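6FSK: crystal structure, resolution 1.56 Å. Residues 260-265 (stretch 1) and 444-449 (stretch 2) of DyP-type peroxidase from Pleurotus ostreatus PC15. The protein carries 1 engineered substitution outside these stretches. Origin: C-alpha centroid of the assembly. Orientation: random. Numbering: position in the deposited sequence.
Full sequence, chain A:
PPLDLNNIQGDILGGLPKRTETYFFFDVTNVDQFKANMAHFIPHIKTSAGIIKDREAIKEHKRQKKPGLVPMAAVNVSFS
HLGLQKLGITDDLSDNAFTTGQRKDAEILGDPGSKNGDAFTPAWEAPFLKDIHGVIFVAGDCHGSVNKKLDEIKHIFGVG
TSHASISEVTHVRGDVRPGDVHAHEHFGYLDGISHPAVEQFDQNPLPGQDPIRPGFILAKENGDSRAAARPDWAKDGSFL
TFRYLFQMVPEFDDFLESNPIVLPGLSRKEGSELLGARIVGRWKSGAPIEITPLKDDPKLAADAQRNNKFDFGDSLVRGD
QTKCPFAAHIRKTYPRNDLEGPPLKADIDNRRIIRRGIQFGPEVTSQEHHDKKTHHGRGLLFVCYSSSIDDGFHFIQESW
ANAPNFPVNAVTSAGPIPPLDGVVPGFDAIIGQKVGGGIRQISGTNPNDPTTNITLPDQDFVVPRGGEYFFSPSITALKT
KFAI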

# COMPACT_ATOMS: atom_id res chain seq x y z
N PRO A 260 -15.66 -19.56 13.84
CA PRO A 260 -14.84 -19.38 15.04
C PRO A 260 -13.85 -20.53 15.17
O PRO A 260 -14.21 -21.73 14.92
CB PRO A 260 -15.82 -19.43 16.19
CG PRO A 260 -16.97 -20.24 15.67
CD PRO A 260 -17.08 -19.80 14.18
N ILE A 261 -12.64 -20.21 15.59
CA ILE A 261 -11.64 -21.28 15.83
C ILE A 261 -12.10 -22.05 17.05
O ILE A 261 -12.34 -21.43 18.08
CB ILE A 261 -10.24 -20.72 16.00
CG1 ILE A 261 -9.77 -20.26 14.62
CG2 ILE A 261 -9.28 -21.79 16.58
CD1 ILE A 261 -8.68 -19.30 14.74
N VAL A 262 -12.21 -23.37 16.91
CA VAL A 262 -12.65 -24.24 17.99
C VAL A 262 -11.38 -24.69 18.67
O VAL A 262 -10.47 -25.33 18.04
CB VAL A 262 -13.52 -25.37 17.44
CG1 VAL A 262 -13.83 -26.34 18.58
CG2 VAL A 262 -14.79 -24.79 16.83
N LEU A 263 -11.19 -24.15 19.87
CA LEU A 263 -9.93 -24.38 20.63
C LEU A 263 -10.46 -24.50 22.11
O LEU A 263 -11.36 -23.76 22.51
CB LEU A 263 -8.99 -23.19 20.43
CG LEU A 263 -7.51 -23.31 20.51
CD1 LEU A 263 -6.85 -22.11 19.84
CD2 LEU A 263 -7.19 -23.29 21.98
N PRO A 264 -9.98 -25.51 22.86
CA PRO A 264 -10.45 -25.66 24.23
C PRO A 264 -10.39 -24.37 25.00
O PRO A 264 -9.34 -23.67 25.08
CB PRO A 264 -9.46 -26.70 24.82
CG PRO A 264 -9.03 -27.54 23.62
CD PRO A 264 -8.92 -26.47 22.53
N GLY A 265 -11.49 -24.05 25.61
CA GLY A 265 -11.52 -22.89 26.45
C GLY A 265 -11.96 -21.60 25.77
O GLY A 265 -12.31 -20.66 26.45
N GLY A 444 -4.07 -23.57 7.98
CA GLY A 444 -3.26 -23.23 9.10
C GLY A 444 -3.91 -22.30 10.12
O GLY A 444 -3.26 -21.95 11.11
N THR A 445 -5.17 -21.89 9.92
CA THR A 445 -5.79 -20.97 10.85
C THR A 445 -6.11 -21.60 12.23
O THR A 445 -6.12 -20.87 13.19
CB THR A 445 -6.99 -20.25 10.25
OG1 THR A 445 -8.07 -21.14 9.99
CG2 THR A 445 -6.60 -19.43 8.97
N ASN A 446 -6.41 -22.90 12.35
CA ASN A 446 -6.67 -23.50 13.65
C ASN A 446 -5.29 -24.01 14.18
O ASN A 446 -4.67 -24.88 13.54
CB ASN A 446 -7.59 -24.66 13.55
CG ASN A 446 -7.91 -25.22 14.95
OD1 ASN A 446 -7.05 -25.49 15.77
ND2 ASN A 446 -9.19 -25.22 15.26
N PRO A 447 -4.78 -23.48 15.28
CA PRO A 447 -3.45 -23.88 15.77
C PRO A 447 -3.34 -25.34 16.08
O PRO A 447 -2.24 -25.92 16.03
CB PRO A 447 -3.28 -23.07 17.07
CG PRO A 447 -4.38 -22.11 17.09
CD PRO A 447 -5.38 -22.39 16.08
N ASN A 448 -4.45 -25.97 16.42
CA ASN A 448 -4.41 -27.41 16.73
C ASN A 448 -4.56 -28.33 15.56
O ASN A 448 -4.30 -29.54 15.68
CB ASN A 448 -5.47 -27.77 17.80
CG ASN A 448 -5.12 -27.26 19.16
OD1 ASN A 448 -3.94 -27.16 19.49
ND2 ASN A 448 -6.13 -26.92 19.96
N ASP A 449 -4.98 -27.83 14.39
CA ASP A 449 -5.25 -28.68 13.23
C ASP A 449 -4.79 -27.88 11.97
O ASP A 449 -5.63 -27.38 11.22
CB ASP A 449 -6.75 -28.92 13.28
CG ASP A 449 -7.27 -29.83 12.21
OD1 ASP A 449 -6.49 -30.64 11.68
OD2 ASP A 449 -8.51 -29.66 11.89
O HOH W 1 -11.87 -24.14 14.05
O HOH W 2 -8.80 -27.38 18.79

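What joins the two stretches directly through polar atoms? A single hydrogen bond crosses between them: ND2 of Asn-446 donates to the backbone O of Val-262 over 3.1 Å, with an N-H...O angle of 161° that is close to straight. The CA-to-CB bond of Asn-446 points sideways, but its t rotamer carries the amide nearer to stretch 1. Because the acceptor is a main-chain carbonyl, the side chain of Val-262 is not needed for the bond; Val-262 is exposed, its CA-to-CB bond points sideways, and it touches a crystal neighbour.

How is Asn-446 held in place to make that bond? Its two amide atoms serve different partners. While ND2 reaches across, OD1 accepts a hydrogen bond from N of Asn-448 at 2.7 Å, within its own stretch. The main chain here forms a type I beta turn from Asn-446 to Asp-449, closed by N of Asp-449 donating to O of Asn-446 at 3.1 Å. Asparagine suits the first position of such a turn, since its short side chain can accept from a backbone NH two residues on. Pro-447 suits the second, its phi of -59° matching what the ring imposes.

What do the waters add? Each links the two stretches. Water 1 accepts from N of Val-262 at 3.0 Å and from ND2 of Asn-446 at 3.1 Å, so that this one amide nitrogen serves both the direct and the bridged contact. Water 2 donates to O of Val-262 at 2.7 Å and accepts from ND2 of Asn-448 at 3.0 Å. Both polar main-chain atoms of Val-262 are thereby satisfied in a contact where no regular strand pairing is present.

What packs beside this network? Pro-447 meets two apolar side chains: its CD lies 4.0 Å from CG2 of Ile-261, and its CG 3.7 Å from CD1 of Leu-263. The compact proline ring offers both residues an apolar surface. Ile-261 is buried and its CA-to-CB bond points toward stretch 2, where its branches reach different neighbours in van der Waals contact; CD1 comes within 3.4 Å of O of Thr-445, while CG2 also packs 3.7 Å from ND2 of Asn-446. The CA-to-CB bond of Leu-263 points sideways, yet the end of its side chain comes nearer to stretch 2. That of Asn-448 points toward stretch 1, and its ND2 makes van der Waals contacts 3.9 Å from CG of Leu-263 and 3.8 Å from CD of Pro-264. Altogether the contact buries a modest 268 Å², summed over both sides.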